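Local coordinates for protein putative sulfatase yidJ (Bacteroides fragilis, PDB 2QZU) that probably acts as a metal-dependent arylsulfatase that hydrolyses sulfate esters, at residues C115-K121 against H164-H168; G131-L135 against Y172-D176. One frame throughout, in Å; residues are numbered along the deposited sequence.

Contact 1. Residues C115-K121 against H164-H168; sequences CWSDVLK and HGFDH
Helix 116-122, with its N-cap C115, lies against an irregular segment, 164-168, with the CA atoms of D118 and G165 5.0 Å apart. H164 carries the polar part. Its ring ND1 donates to D118 OD2 at 2.8 Å. OD2 and CG of D118 lie near the ring plane, while the carboxylate is turned 62° against it. The bond uses the syn lone pair of OD2. The anti lone pair of the same oxygen takes the backbone N of C115 at 2.9 Å. Two donors thus fix the carboxylate, which would probably favour its charged form. C115 SG sits over one face of the imidazole, 3.9 Å from its centroid. S117 OG, set between backbone N and carbonyl carbon by a chi1 of 54°, donates to H164 O at 2.6 Å. Separately, S117 CB packs on F166 CE2 at 3.4 Å. F166 turns its edge toward the face of W116 in an offset edge-to-face pair, planes at 88°. K121 runs over G165 and reaches D167 in a long salt bridge, NZ to OD2 3.9 Å. Strand 126-130 backs the contact through M127, which touches S117, K121 and F166. W116 packs against helices 76-85 and 361-368 and so links helix 116-122 to both.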
loop_
_atom_site.group_PDB
_atom_site.type_symbol
_atom_site.label_atom_id
_atom_site.label_comp_id
_atom_site.label_asym_id
_atom_site.label_seq_id
_atom_site.Cartn_x
_atom_site.Cartn_y
_atom_site.Cartn_z
ATOM N N CYS A 115 -13.429 -34.108 -1.521
ATOM C CA CYS A 115 -12.181 -33.660 -0.908
ATOM C C CYS A 115 -11.806 -34.482 0.322
ATOM O O CYS A 115 -12.656 -35.157 0.900
ATOM C CB CYS A 115 -12.300 -32.181 -0.546
ATOM S SG CYS A 115 -12.638 -31.149 -1.999
ATOM N N TRP A 116 -10.540 -34.420 0.732
ATOM C CA TRP A 116 -10.116 -35.199 1.894
ATOM C C TRP A 116 -10.878 -34.820 3.154
ATOM O O TRP A 116 -11.049 -35.650 4.049
ATOM C CB TRP A 116 -8.604 -35.080 2.147
ATOM C CG TRP A 116 -8.083 -33.685 2.347
ATOM C CD1 TRP A 116 -7.594 -32.847 1.384
ATOM C CD2 TRP A 116 -7.974 -32.977 3.588
ATOM N NE1 TRP A 116 -7.182 -31.665 1.949
ATOM C CE2 TRP A 116 -7.403 -31.716 3.301
ATOM C CE3 TRP A 116 -8.302 -33.284 4.917
ATOM C CZ2 TRP A 116 -7.152 -30.760 4.294
ATOM C CZ3 TRP A 116 -8.051 -32.329 5.909
ATOM C CH2 TRP A 116 -7.482 -31.083 5.588
ATOM N N SER A 117 -11.334 -33.573 3.224
ATOM C CA SER A 117 -12.083 -33.121 4.386
ATOM C C SER A 117 -13.449 -33.810 4.423
ATOM O O SER A 117 -13.976 -34.088 5.500
ATOM C CB SER A 117 -12.237 -31.597 4.366
ATOM O OG SER A 117 -12.804 -31.143 3.149
ATOM N N ASP A 118 -14.007 -34.097 3.247
ATOM C CA ASP A 118 -15.303 -34.784 3.160
ATOM C C ASP A 118 -15.128 -36.206 3.678
ATOM O O ASP A 118 -16.007 -36.755 4.344
ATOM C CB ASP A 118 -15.797 -34.858 1.709
ATOM C CG ASP A 118 -16.208 -33.505 1.151
ATOM O OD1 ASP A 118 -17.107 -32.863 1.738
ATOM O OD2 ASP A 118 -15.639 -33.092 0.115
ATOM N N VAL A 119 -13.988 -36.801 3.345
ATOM C CA VAL A 119 -13.672 -38.157 3.771
ATOM C C VAL A 119 -13.550 -38.225 5.298
ATOM O O VAL A 119 -14.183 -39.066 5.941
ATOM C CB VAL A 119 -12.358 -38.647 3.122
ATOM C CG1 VAL A 119 -11.937 -39.984 3.722
ATOM C CG2 VAL A 119 -12.545 -38.782 1.612
ATOM N N LEU A 120 -12.748 -37.338 5.879
ATOM C CA LEU A 120 -12.573 -37.337 7.328
ATOM C C LEU A 120 -13.879 -37.051 8.061
ATOM O O LEU A 120 -14.129 -37.612 9.129
ATOM C CB LEU A 120 -11.495 -36.330 7.738
ATOM C CG LEU A 120 -10.078 -36.711 7.309
ATOM C CD1 LEU A 120 -9.102 -35.634 7.761
ATOM C CD2 LEU A 120 -9.696 -38.059 7.917
ATOM N N LYS A 121 -14.714 -36.185 7.488
ATOM C CA LYS A 121 -15.994 -35.884 8.112
ATOM C C LYS A 121 -16.822 -37.167 8.131
ATOM O O LYS A 121 -17.481 -37.478 9.123
ATOM C CB LYS A 121 -16.761 -34.817 7.331
ATOM C CG LYS A 121 -18.052 -34.398 8.032
ATOM C CD LYS A 121 -18.994 -33.665 7.100
ATOM C CE LYS A 121 -20.085 -32.950 7.882
ATOM N NZ LYS A 121 -20.836 -33.873 8.776
ATOM N N HIS A 164 -17.227 -28.470 2.278
ATOM C CA HIS A 164 -16.698 -29.824 2.249
ATOM C C HIS A 164 -16.423 -30.484 3.603
ATOM O O HIS A 164 -15.360 -31.068 3.820
ATOM C CB HIS A 164 -15.440 -29.833 1.376
ATOM C CG HIS A 164 -15.723 -29.527 -0.061
ATOM N ND1 HIS A 164 -16.065 -30.501 -0.974
ATOM C CD2 HIS A 164 -15.821 -28.346 -0.717
ATOM C CE1 HIS A 164 -16.365 -29.934 -2.129
ATOM N NE2 HIS A 164 -16.224 -28.626 -1.999
ATOM N N GLY A 165 -17.387 -30.388 4.513
ATOM C CA GLY A 165 -17.230 -31.028 5.806
ATOM C C GLY A 165 -16.672 -30.214 6.956
ATOM O O GLY A 165 -16.741 -30.651 8.103
ATOM N N PHE A 166 -16.120 -29.042 6.669
ATOM C CA PHE A 166 -15.564 -28.204 7.727
ATOM C C PHE A 166 -16.699 -27.526 8.487
ATOM O O PHE A 166 -17.134 -26.432 8.122
ATOM C CB PHE A 166 -14.616 -27.159 7.126
ATOM C CG PHE A 166 -13.294 -27.725 6.667
ATOM C CD1 PHE A 166 -12.379 -28.226 7.591
ATOM C CD2 PHE A 166 -12.960 -27.750 5.315
ATOM C CE1 PHE A 166 -11.146 -28.740 7.175
ATOM C CE2 PHE A 166 -11.732 -28.260 4.888
ATOM C CZ PHE A 166 -10.823 -28.757 5.823
ATOM N N ASP A 167 -17.165 -28.182 9.547
ATOM C CA ASP A 167 -18.265 -27.676 10.362
ATOM C C ASP A 167 -17.934 -26.420 11.161
ATOM O O ASP A 167 -18.752 -25.502 11.236
ATOM C CB ASP A 167 -18.782 -28.780 11.290
ATOM C CG ASP A 167 -19.418 -29.929 10.523
ATOM O OD1 ASP A 167 -20.203 -29.656 9.591
ATOM O OD2 ASP A 167 -19.143 -31.101 10.853
ATOM N N HIS A 168 -16.755 -26.380 11.773
ATOM C CA HIS A 168 -16.334 -25.195 12.517
ATOM C C HIS A 168 -15.658 -24.323 11.466
ATOM O O HIS A 168 -14.666 -24.730 10.860
ATOM C CB HIS A 168 -15.340 -25.561 13.616
ATOM C CG HIS A 168 -14.883 -24.391 14.425
ATOM N ND1 HIS A 168 -15.731 -23.676 15.245
ATOM C CD2 HIS A 168 -13.670 -23.796 14.530
ATOM C CE1 HIS A 168 -15.059 -22.696 15.822
ATOM N NE2 HIS A 168 -13.807 -22.747 15.404
#

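Contact 2. Residues G131-L135 against Y172-D176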
loop_
_atom_site.group_PDB
_atom_site.type_symbol
_atom_site.label_atom_id
_atom_site.label_comp_id
_atom_site.label_asym_id
_atom_site.label_seq_id
_atom_site.Cartn_x
_atom_site.Cartn_y
_atom_site.Cartn_z
ATOM N N GLY A 131 -9.030 -19.357 8.699
ATOM C CA GLY A 131 -8.130 -18.656 7.798
ATOM C C GLY A 131 -8.576 -18.498 6.363
ATOM O O GLY A 131 -9.769 -18.518 6.057
ATOM N N LYS A 132 -7.593 -18.347 5.481
ATOM C CA LYS A 132 -7.813 -18.150 4.052
ATOM C C LYS A 132 -8.210 -19.432 3.326
ATOM O O LYS A 132 -7.536 -20.455 3.440
ATOM C CB LYS A 132 -6.537 -17.570 3.433
ATOM C CG LYS A 132 -6.597 -17.334 1.940
ATOM C CD LYS A 132 -5.276 -16.770 1.444
ATOM C CE LYS A 132 -5.268 -16.657 -0.070
ATOM N NZ LYS A 132 -3.948 -16.189 -0.574
ATOM N N TRP A 133 -9.305 -19.357 2.573
ATOM C CA TRP A 133 -9.839 -20.491 1.809
ATOM C C TRP A 133 -9.499 -20.314 0.324
ATOM O O TRP A 133 -8.920 -21.199 -0.312
ATOM C CB TRP A 133 -11.362 -20.537 2.011
ATOM C CG TRP A 133 -12.110 -21.597 1.255
ATOM C CD1 TRP A 133 -13.125 -21.398 0.360
ATOM C CD2 TRP A 133 -11.961 -23.017 1.384
ATOM N NE1 TRP A 133 -13.622 -22.608 -0.070
ATOM C CE2 TRP A 133 -12.925 -23.618 0.544
ATOM C CE3 TRP A 133 -11.109 -23.840 2.133
ATOM C CZ2 TRP A 133 -13.063 -25.008 0.429
ATOM C CZ3 TRP A 133 -11.244 -25.230 2.020
ATOM C CH2 TRP A 133 -12.217 -25.795 1.172
ATOM N N HIS A 134 -9.871 -19.152 -0.209
ATOM C CA HIS A 134 -9.632 -18.760 -1.598
ATOM C C HIS A 134 -9.970 -19.822 -2.649
ATOM O O HIS A 134 -9.181 -20.068 -3.558
ATOM C CB HIS A 134 -8.172 -18.321 -1.783
ATOM C CG HIS A 134 -7.964 -17.400 -2.947
ATOM N ND1 HIS A 134 -6.710 -17.076 -3.428
ATOM C CD2 HIS A 134 -8.845 -16.723 -3.720
ATOM C CE1 HIS A 134 -6.833 -16.241 -4.442
ATOM N NE2 HIS A 134 -8.120 -16.008 -4.642
ATOM N N LEU A 135 -11.137 -20.447 -2.523
ATOM C CA LEU A 135 -11.543 -21.460 -3.489
ATOM C C LEU A 135 -12.963 -21.242 -4.022
ATOM O O LEU A 135 -13.543 -22.134 -4.644
ATOM C CB LEU A 135 -11.410 -22.860 -2.873
ATOM C CG LEU A 135 -9.973 -23.398 -2.837
ATOM C CD1 LEU A 135 -9.907 -24.630 -1.944
ATOM C CD2 LEU A 135 -9.512 -23.725 -4.261
ATOM N N TYR A 172 -12.305 -16.786 5.392
ATOM C CA TYR A 172 -12.621 -15.809 4.360
ATOM C C TYR A 172 -12.081 -16.302 3.013
ATOM O O TYR A 172 -11.414 -17.340 2.950
ATOM C CB TYR A 172 -12.006 -14.451 4.714
ATOM C CG TYR A 172 -10.504 -14.478 4.899
ATOM C CD1 TYR A 172 -9.930 -14.900 6.102
ATOM C CD2 TYR A 172 -9.652 -14.091 3.863
ATOM C CE1 TYR A 172 -8.540 -14.935 6.263
ATOM C CE2 TYR A 172 -8.270 -14.120 4.015
ATOM C CZ TYR A 172 -7.720 -14.543 5.216
ATOM O OH TYR A 172 -6.353 -14.561 5.370
ATOM N N GLY A 173 -12.394 -15.577 1.938
ATOM C CA GLY A 173 -11.914 -15.953 0.615
ATOM C C GLY A 173 -10.455 -15.551 0.531
ATOM O O GLY A 173 -9.562 -16.393 0.583
ATOM N N THR A 174 -10.217 -14.253 0.369
ATOM C CA THR A 174 -8.865 -13.709 0.366
ATOM C C THR A 174 -8.994 -12.250 0.786
ATOM O O THR A 174 -10.006 -11.605 0.510
ATOM C CB THR A 174 -8.139 -13.868 -1.001
ATOM O OG1 THR A 174 -6.733 -13.639 -0.809
ATOM C CG2 THR A 174 -8.680 -12.902 -2.039
ATOM N N TYR A 175 -7.983 -11.747 1.487
ATOM C CA TYR A 175 -7.985 -10.383 2.024
ATOM C C TYR A 175 -6.581 -10.214 2.591
ATOM O O TYR A 175 -6.142 -11.040 3.400
ATOM C CB TYR A 175 -9.025 -10.301 3.141
ATOM C CG TYR A 175 -9.118 -8.981 3.864
ATOM C CD1 TYR A 175 -10.023 -7.997 3.459
ATOM C CD2 TYR A 175 -8.344 -8.738 4.996
ATOM C CE1 TYR A 175 -10.156 -6.805 4.178
ATOM C CE2 TYR A 175 -8.466 -7.560 5.711
ATOM C CZ TYR A 175 -9.372 -6.602 5.305
ATOM O OH TYR A 175 -9.511 -5.457 6.054
ATOM N N ASP A 176 -5.898 -9.133 2.217
ATOM C CA ASP A 176 -4.510 -8.967 2.627
ATOM C C ASP A 176 -4.084 -7.851 3.568
ATOM O O ASP A 176 -2.886 -7.607 3.716
ATOM C CB ASP A 176 -3.633 -8.925 1.370
ATOM C CG ASP A 176 -3.963 -10.047 0.396
ATOM O OD1 ASP A 176 -4.302 -11.152 0.862
ATOM O OD2 ASP A 176 -3.882 -9.835 -0.833
HETATM O O HOH W 1 -3.479 -13.671 0.361
#
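The contact lies where two neighbouring parallel strands of the central mixed sheet, 126-130 and 168-172, run out into loops beside S76, the predicted formylglycine position of the sulfatase, here an unmodified serine. K132 and Y172 form a parallel bridge. W133 N donates to Y172 O at 2.9 Å. The next bond, H134 N to G173 O, is weak. Y172 has chi1 58°, which folds its ring over the neighbouring backbone. K132 CA sits above one ring face, 4.0 Å from the centroid, in a CH-pi contact. The phenol oxygen is hydrogen-bonded to N229 ND2. H134 and T174 point the same way, flank to flank. T174 CB stands over the centre of the imidazole, 4.0 Å from its centroid. The ring is held by two hydrogen bonds, ND1 with S76 OG and NE2 with C98 O. The lysine chain of K132 is fully stretched and runs alongside T174, with CE 3.4 Å from T174 OG1. Its NZ forms a salt bridge with D36 and donates to a water at 2.7 Å. That water donates to D176 OD1 at 2.7 Å. K132 thus meets two acidic groups, D36 directly and D176 through water. The anchored imidazole and lysine are consistent with a preorganised, polar active-site pocket, as in related sulfatases, where a histidine and lysines lie near the formylglycine.

Overall arrangement
From the N terminus, the chain enters contact 1 at helix 116-122 and passes through strand 126-130. It then enters contact 2 at 131-135. A long, mostly irregular excursion returns it to 164-168, which closes contact 1. Strand 168-172 follows, and 172-176 closes contact 2. The two loops therefore cross, since their segments alternate. Both contacts flank the same pair of parallel strands: contact 1 ties the helix before the first strand to the approach to the second, and contact 2 joins the ends where both strands leave the sheet. Their centres are about 18 Å apart, yet they touch where F166 CE2 packs on W133 CZ3 at 4.2 Å.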